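Local coordinates for cellulosome anchoring protein cohesin region (Clostridium thermocellum, PDB 4DH2) that serves, through its type I cohesin domain, as a cellulosome anchoring protein that binds a dockerin module, at residues L17-E22 / I149-K154; I34-E39 / V109-T114; K129-I134 / E155-I160. One frame throughout, in Å; residues are numbered along the deposited sequence.

Contact 1. Residues L17-E22 / I149-K154; sequences LDVLVE and ILAVLK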
# COMPACT_ATOMS: atom_id res chain seq x y z
N LEU A 17 -6.03 -11.56 -7.75
CA LEU A 17 -5.79 -10.59 -8.82
C LEU A 17 -4.30 -10.55 -9.12
O LEU A 17 -3.47 -11.20 -8.46
CB LEU A 17 -6.30 -9.19 -8.46
CG LEU A 17 -5.73 -8.60 -7.17
CD1 LEU A 17 -4.42 -7.97 -7.39
CD2 LEU A 17 -6.74 -7.59 -6.61
N ASP A 18 -3.97 -9.79 -10.15
CA ASP A 18 -2.59 -9.60 -10.56
C ASP A 18 -2.23 -8.13 -10.38
O ASP A 18 -3.03 -7.25 -10.70
CB ASP A 18 -2.40 -9.97 -12.03
CG ASP A 18 -2.58 -11.45 -12.28
OD1 ASP A 18 -1.62 -12.19 -12.12
OD2 ASP A 18 -3.68 -11.85 -12.64
N VAL A 19 -1.02 -7.90 -9.87
CA VAL A 19 -0.48 -6.56 -9.71
C VAL A 19 0.77 -6.46 -10.60
O VAL A 19 1.69 -7.27 -10.46
CB VAL A 19 -0.11 -6.29 -8.25
CG1 VAL A 19 0.43 -4.90 -8.09
CG2 VAL A 19 -1.31 -6.50 -7.35
N LEU A 20 0.80 -5.46 -11.49
CA LEU A 20 1.90 -5.32 -12.46
C LEU A 20 2.54 -3.95 -12.41
O LEU A 20 1.86 -2.94 -12.27
CB LEU A 20 1.36 -5.53 -13.87
CG LEU A 20 0.59 -6.82 -14.16
CD1 LEU A 20 -0.89 -6.63 -13.90
CD2 LEU A 20 0.80 -7.26 -15.60
N VAL A 21 3.87 -3.92 -12.48
CA VAL A 21 4.57 -2.67 -12.74
C VAL A 21 4.73 -2.60 -14.25
O VAL A 21 5.34 -3.47 -14.85
CB VAL A 21 5.94 -2.66 -12.08
CG1 VAL A 21 6.69 -1.36 -12.45
CG2 VAL A 21 5.81 -2.79 -10.58
N GLU A 22 4.16 -1.57 -14.88
CA GLU A 22 4.23 -1.45 -16.32
C GLU A 22 5.57 -0.83 -16.74
O GLU A 22 5.86 0.30 -16.41
CB GLU A 22 3.07 -0.63 -16.85
CG GLU A 22 1.70 -1.26 -16.58
CD GLU A 22 1.57 -2.68 -17.16
OE1 GLU A 22 2.24 -2.99 -18.17
OE2 GLU A 22 0.80 -3.48 -16.59
N ILE A 149 -7.84 -11.53 -0.59
CA ILE A 149 -7.73 -11.64 -2.02
C ILE A 149 -6.22 -11.73 -2.28
O ILE A 149 -5.48 -10.87 -1.86
CB ILE A 149 -8.27 -10.36 -2.71
CG1 ILE A 149 -9.79 -10.16 -2.42
CG2 ILE A 149 -8.01 -10.44 -4.18
CD1 ILE A 149 -10.31 -8.80 -2.89
N LEU A 150 -5.75 -12.81 -2.89
CA LEU A 150 -4.33 -12.91 -3.19
C LEU A 150 -3.92 -11.99 -4.32
O LEU A 150 -4.66 -11.80 -5.27
CB LEU A 150 -3.99 -14.34 -3.59
CG LEU A 150 -4.41 -15.38 -2.57
CD1 LEU A 150 -4.09 -16.78 -3.10
CD2 LEU A 150 -3.71 -15.14 -1.27
N ALA A 151 -2.69 -11.51 -4.25
CA ALA A 151 -2.18 -10.63 -5.28
C ALA A 151 -0.96 -11.31 -5.92
O ALA A 151 0.03 -11.55 -5.24
CB ALA A 151 -1.76 -9.30 -4.68
N VAL A 152 -1.06 -11.64 -7.19
CA VAL A 152 0.09 -12.18 -7.89
C VAL A 152 0.93 -11.00 -8.37
O VAL A 152 0.54 -10.29 -9.29
CB VAL A 152 -0.34 -13.00 -9.10
CG1 VAL A 152 0.93 -13.59 -9.79
CG2 VAL A 152 -1.36 -14.08 -8.72
N LEU A 153 2.07 -10.81 -7.75
CA LEU A 153 2.91 -9.65 -8.03
C LEU A 153 3.90 -9.91 -9.17
O LEU A 153 4.61 -10.92 -9.22
CB LEU A 153 3.68 -9.30 -6.79
CG LEU A 153 2.83 -9.07 -5.53
CD1 LEU A 153 3.71 -8.78 -4.35
CD2 LEU A 153 1.84 -7.93 -5.73
N LYS A 154 3.95 -8.98 -10.09
CA LYS A 154 4.90 -9.04 -11.17
C LYS A 154 5.75 -7.78 -11.14
O LYS A 154 5.24 -6.69 -11.27
CB LYS A 154 4.13 -9.18 -12.48
CG LYS A 154 3.24 -10.43 -12.52
CD LYS A 154 2.15 -10.29 -13.58
CE LYS A 154 1.57 -11.64 -14.00
NZ LYS A 154 0.52 -11.43 -15.04

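Contact 2. Residues I34-E39 / V109-T114; sequences IPLKFE and VFAKLT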
# COMPACT_ATOMS: atom_id res chain seq x y z
N ILE A 34 5.47 6.04 -14.23
CA ILE A 34 5.41 4.58 -14.23
C ILE A 34 4.01 4.16 -13.73
O ILE A 34 3.67 4.39 -12.58
CB ILE A 34 6.48 3.96 -13.30
CG1 ILE A 34 7.90 4.35 -13.76
CG2 ILE A 34 6.35 2.43 -13.28
CD1 ILE A 34 8.93 3.94 -12.81
N PRO A 35 3.19 3.58 -14.62
CA PRO A 35 1.86 3.13 -14.23
C PRO A 35 1.96 1.79 -13.53
O PRO A 35 2.78 0.95 -13.93
CB PRO A 35 1.11 2.99 -15.55
CG PRO A 35 2.03 3.59 -16.60
CD PRO A 35 3.41 3.43 -16.07
N LEU A 36 1.13 1.63 -12.51
CA LEU A 36 1.01 0.38 -11.76
C LEU A 36 -0.45 -0.06 -11.92
O LEU A 36 -1.36 0.74 -11.76
CB LEU A 36 1.34 0.63 -10.28
CG LEU A 36 2.63 1.40 -10.04
CD1 LEU A 36 2.80 1.69 -8.56
CD2 LEU A 36 3.84 0.64 -10.55
N LYS A 37 -0.65 -1.34 -12.25
CA LYS A 37 -1.95 -1.82 -12.68
C LYS A 37 -2.40 -3.00 -11.86
O LYS A 37 -1.58 -3.73 -11.33
CB LYS A 37 -1.90 -2.30 -14.14
CG LYS A 37 -1.96 -1.19 -15.18
CD LYS A 37 -2.08 -1.79 -16.58
CE LYS A 37 -3.45 -2.42 -16.79
NZ LYS A 37 -3.44 -3.57 -17.76
N PHE A 38 -3.71 -3.14 -11.75
CA PHE A 38 -4.36 -4.35 -11.29
C PHE A 38 -5.04 -4.96 -12.49
O PHE A 38 -5.70 -4.25 -13.28
CB PHE A 38 -5.48 -4.06 -10.29
CG PHE A 38 -5.04 -3.53 -8.96
CD1 PHE A 38 -3.71 -3.65 -8.52
CD2 PHE A 38 -5.98 -2.95 -8.11
CE1 PHE A 38 -3.34 -3.16 -7.30
CE2 PHE A 38 -5.60 -2.47 -6.86
CZ PHE A 38 -4.28 -2.58 -6.47
N GLU A 39 -4.90 -6.27 -12.64
CA GLU A 39 -5.62 -7.02 -13.66
C GLU A 39 -6.33 -8.20 -13.00
O GLU A 39 -5.87 -8.70 -11.98
CB GLU A 39 -4.66 -7.53 -14.74
CG GLU A 39 -4.06 -6.43 -15.63
CD GLU A 39 -3.09 -6.97 -16.68
OE1 GLU A 39 -2.79 -8.19 -16.67
OE2 GLU A 39 -2.60 -6.16 -17.50
N VAL A 109 -5.24 1.08 -14.03
CA VAL A 109 -4.14 1.69 -13.30
C VAL A 109 -4.60 2.07 -11.89
O VAL A 109 -5.61 2.77 -11.73
CB VAL A 109 -3.63 2.96 -14.03
CG1 VAL A 109 -2.64 3.70 -13.17
CG2 VAL A 109 -3.04 2.57 -15.37
N PHE A 110 -3.89 1.56 -10.88
CA PHE A 110 -4.22 1.90 -9.49
C PHE A 110 -3.36 3.04 -8.95
O PHE A 110 -3.75 3.70 -7.97
CB PHE A 110 -4.14 0.66 -8.57
CG PHE A 110 -2.73 0.27 -8.15
CD1 PHE A 110 -2.15 0.80 -7.01
CD2 PHE A 110 -2.03 -0.69 -8.87
CE1 PHE A 110 -0.89 0.38 -6.61
CE2 PHE A 110 -0.79 -1.11 -8.47
CZ PHE A 110 -0.20 -0.56 -7.34
N ALA A 111 -2.21 3.28 -9.56
CA ALA A 111 -1.38 4.41 -9.16
C ALA A 111 -0.39 4.72 -10.26
O ALA A 111 -0.06 3.86 -11.08
CB ALA A 111 -0.68 4.13 -7.88
N LYS A 112 0.06 5.97 -10.31
CA LYS A 112 1.12 6.34 -11.22
C LYS A 112 2.24 6.97 -10.41
O LYS A 112 1.99 7.88 -9.59
CB LYS A 112 0.61 7.36 -12.25
CG LYS A 112 -0.39 6.80 -13.23
CD LYS A 112 -0.83 7.89 -14.23
CE LYS A 112 -1.70 7.30 -15.34
NZ LYS A 112 -3.15 7.15 -14.96
N LEU A 113 3.47 6.53 -10.64
CA LEU A 113 4.61 7.14 -10.01
C LEU A 113 5.16 8.16 -11.00
O LEU A 113 5.19 7.88 -12.18
CB LEU A 113 5.70 6.12 -9.82
CG LEU A 113 5.30 4.85 -9.07
CD1 LEU A 113 6.51 3.96 -8.92
CD2 LEU A 113 4.71 5.23 -7.74
N THR A 114 5.59 9.31 -10.52
CA THR A 114 6.35 10.22 -11.37
C THR A 114 7.76 10.18 -10.83
O THR A 114 7.99 10.54 -9.66
CB THR A 114 5.80 11.66 -11.30
OG1 THR A 114 4.43 11.67 -11.70
CG2 THR A 114 6.61 12.60 -12.23

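Contact 3. Residues K129-I134 / E155-I160; sequences KKYSLI and EGKVEI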
# COMPACT_ATOMS: atom_id res chain seq x y z
N LYS A 129 23.28 1.15 -22.05
CA LYS A 129 21.92 0.75 -21.67
C LYS A 129 21.96 0.12 -20.28
O LYS A 129 22.77 -0.78 -20.03
CB LYS A 129 21.36 -0.25 -22.68
CG LYS A 129 19.90 -0.61 -22.48
CD LYS A 129 19.46 -1.74 -23.38
CE LYS A 129 19.13 -1.26 -24.78
NZ LYS A 129 18.45 -2.31 -25.60
N LYS A 130 21.10 0.59 -19.37
CA LYS A 130 20.96 -0.02 -18.05
C LYS A 130 19.49 -0.33 -17.76
O LYS A 130 18.58 0.13 -18.48
CB LYS A 130 21.56 0.85 -16.93
CG LYS A 130 23.10 0.86 -16.85
CD LYS A 130 23.56 1.73 -15.72
CE LYS A 130 25.10 1.76 -15.61
NZ LYS A 130 25.71 0.45 -15.25
N TYR A 131 19.28 -1.17 -16.75
CA TYR A 131 17.94 -1.53 -16.29
C TYR A 131 17.83 -1.26 -14.81
O TYR A 131 18.76 -1.53 -14.05
CB TYR A 131 17.67 -3.01 -16.54
CG TYR A 131 17.76 -3.38 -18.00
CD1 TYR A 131 16.67 -3.19 -18.84
CD2 TYR A 131 18.93 -3.87 -18.54
CE1 TYR A 131 16.73 -3.52 -20.18
CE2 TYR A 131 19.00 -4.21 -19.90
CZ TYR A 131 17.89 -4.02 -20.71
OH TYR A 131 17.92 -4.34 -22.05
N SER A 132 16.70 -0.73 -14.36
CA SER A 132 16.52 -0.55 -12.93
C SER A 132 15.22 -1.23 -12.52
O SER A 132 14.17 -1.01 -13.12
CB SER A 132 16.48 0.92 -12.56
OG SER A 132 16.65 1.06 -11.16
N LEU A 133 15.30 -2.05 -11.49
CA LEU A 133 14.20 -2.93 -11.09
C LEU A 133 13.30 -2.25 -10.08
O LEU A 133 13.77 -1.55 -9.20
CB LEU A 133 14.85 -4.17 -10.45
CG LEU A 133 14.13 -5.51 -10.36
CD1 LEU A 133 13.79 -6.04 -11.72
CD2 LEU A 133 15.04 -6.48 -9.60
N ILE A 134 11.99 -2.48 -10.20
CA ILE A 134 11.05 -2.00 -9.22
C ILE A 134 10.45 -3.27 -8.61
O ILE A 134 9.84 -4.08 -9.32
CB ILE A 134 10.00 -1.13 -9.87
CG1 ILE A 134 10.64 0.21 -10.29
CG2 ILE A 134 8.85 -0.84 -8.89
CD1 ILE A 134 9.83 0.97 -11.22
N GLU A 155 7.05 -7.97 -10.94
CA GLU A 155 7.98 -6.86 -10.84
C GLU A 155 8.11 -6.20 -12.19
O GLU A 155 7.64 -6.74 -13.20
CB GLU A 155 9.34 -7.35 -10.38
CG GLU A 155 9.32 -7.80 -8.93
CD GLU A 155 10.66 -8.32 -8.41
OE1 GLU A 155 11.56 -8.67 -9.21
OE2 GLU A 155 10.81 -8.40 -7.17
N GLY A 156 8.75 -5.05 -12.22
CA GLY A 156 8.88 -4.30 -13.46
C GLY A 156 10.26 -3.71 -13.57
O GLY A 156 11.05 -3.76 -12.61
N LYS A 157 10.58 -3.14 -14.72
CA LYS A 157 11.91 -2.58 -14.93
C LYS A 157 11.77 -1.28 -15.68
O LYS A 157 10.83 -1.12 -16.47
CB LYS A 157 12.79 -3.51 -15.78
CG LYS A 157 12.01 -4.10 -16.95
CD LYS A 157 12.88 -4.57 -18.10
CE LYS A 157 12.01 -5.17 -19.19
NZ LYS A 157 12.79 -5.88 -20.23
N VAL A 158 12.70 -0.38 -15.41
CA VAL A 158 12.89 0.81 -16.20
C VAL A 158 14.15 0.55 -17.01
O VAL A 158 15.21 0.27 -16.45
CB VAL A 158 13.11 2.05 -15.35
CG1 VAL A 158 13.30 3.29 -16.25
CG2 VAL A 158 11.95 2.25 -14.37
N GLU A 159 14.00 0.61 -18.33
CA GLU A 159 15.12 0.50 -19.23
C GLU A 159 15.63 1.90 -19.46
O GLU A 159 14.84 2.79 -19.78
CB GLU A 159 14.68 -0.11 -20.56
CG GLU A 159 15.80 -0.08 -21.61
CD GLU A 159 15.49 -0.89 -22.84
OE1 GLU A 159 14.63 -1.79 -22.75
OE2 GLU A 159 16.09 -0.62 -23.90
N ILE A 160 16.92 2.11 -19.25
CA ILE A 160 17.49 3.43 -19.27
C ILE A 160 18.61 3.53 -20.30
O ILE A 160 19.59 2.77 -20.26
CB ILE A 160 18.10 3.76 -17.92
CG1 ILE A 160 17.08 3.53 -16.81
CG2 ILE A 160 18.59 5.19 -17.88
CD1 ILE A 160 17.74 3.52 -15.42

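Contact 1. Residues L17-E22 / I149-K154
Val19 lies beside Leu153, and the two side chains point the same way. The CD2 methyl of Leu153 sits 3.6 Å from Val19 CB and also touches both of its methyl groups. Val19 CG2 reaches on to Ala151 CB at 3.9 Å. Leu17, which is buried, lies on the same face. Its CG stands between the backbone N and the carbonyl carbon (chi1 56°). CD1 meets Ala151 CB, and CD2 meets Ile149 CG2 at 4.0 Å, with the two side chains at about a right angle. Phe141 of strand 129-142 touches Leu17 and Ala151 on this side, while Phe38 of strand 31-39 touches Val19.

The two strands run parallel, with an angle of 31° between their short axes. In the cohesin beta-sandwich this is the pairing of the first strand with the last, the parallel pair within an otherwise antiparallel order. Leu17 and Val19 each give their N-H and their C=O to 149-154. The Leu17 N to Leu150 O bond is 2.8 Å. Val21 N adds a weak bond to Lys154 O.

The other face carries Asp18, Leu20, Val152 and Lys154. Asp18 OD1 rests against Val152 CB at 3.4 Å. In the conformer described, Lys154 runs extended beyond CG, and its CD packs on Leu20 CG at 3.8 Å. NZ of this conformer lies 3.7 Å from Asp18 OD1, a long and doubtful salt bridge. OD2 is hydrogen-bonded to Asn40 ND2, the stronger polar partner of Asp18.

Contact 2. Residues I34-E39 / V109-T114
Phe110 lays its ring against Phe38 and Leu36. Its CB stands over the centre of the Phe38 ring, 3.9 Å from the centroid, in a CH-pi contact. CG, between the backbone N and the carbonyl carbon (chi1 79°), meets Phe38 CE1 and CZ. CD1 lies near Phe38 CZ. CD2 nears Leu36 O and comes to 3.2 Å from Phe38 CE1, which lies over the Phe110 face toward its rim. CE2 is 3.3 Å from Leu36 CB, and CZ touches Leu36 CB and CD1. The rings form an offset stack, with planes 18° and centroids 4.3 Å apart.

The strands are antiparallel, in the cohesin beta-sandwich. Phe110 and Ala111 both face Leu36, a classic beta bulge. Leu36 O takes Phe110 N at 2.8 Å and, weakly, Ala111 N. Beyond the bulge, Ile34 and Leu113 exchange two backbone bonds. Leu36 CD1 packs on Leu113 CG. Phe49 meets Phe38, and Phe91 meets Phe110, edge-to-face.

Lys37 NZ forms a salt bridge within its own strand, to Glu39 OE2 in the conformer described. Across the strands both faces are held by apolar contacts: aromatic and aliphatic on the buried one, Pro35 CB and Lys37 CG against Val109 CG2 on the other.

Contact 3. Residues K129-I134 / E155-I160
Segments 129-134 and 155-160 run antiparallel, with their short axes at 156°. They belong to the two arms of the beta hairpin formed by strands 129-142 and 149-161. Three hydrogen-bonded pairs, Lys130 with Ile160, Ser132 with Val158 and Ile134 with Gly156, alternate with two non-hydrogen-bonded ones. Each of the three exchanges two backbone bonds. The longest is Gly156 N to Ile134 O, at 3.2 Å.

Tyr131 and Glu159 lie side by side and point the same way. Tyr131 CE1 is 3.8 Å from Glu159 CG and 3.7 Å from OE1, and the ring and carboxylate planes are 64° apart. Lys129 reaches the same carboxylate obliquely. Its CG is anti to the backbone N (chi1 -173°), and the chain bends at chi3. CE then lies 3.2 Å from Glu159 OE2, and NZ makes a salt bridge to that oxygen at 3.4 Å. Lys157 CD approaches Tyr131 CD1 on the same face.

The other face is largely buried. Ile134 CD1 meets Val158 CG2 at 4.0 Å, and Ser132 CB meets Ile160 CD1. Ile34 of strand 31-39 touches both Ile134 and Val158. Glu161 OE2 also comes close to Glu159 OE2, so Lys129 may offset some of the repulsion between these like charges.

How the contacts relate
All three contacts lie in the beta-sandwich of the cohesin domain. Contacts 1 and 2 are centred 11 Å apart and joined through neighbouring strands 15-27 and 31-39: Asp18 N lies 2.9 Å from Glu39 O, and Leu20 N is equally close to Lys37 O, both probable hydrogen bonds. Contacts 1 and 3 share strand 149-161, which pairs with strand 15-27 on one side and 129-142 on the other. Their centres are 18 Å apart, and Val21 CB packs 3.6 Å from Gly156 CA. Contacts 2 and 3 meet through the interior, where Ile34 CD1 is 3.5 Å from Ile134 CD1. The dockerin chain touches none of the six segments, so its binding surface lies elsewhere.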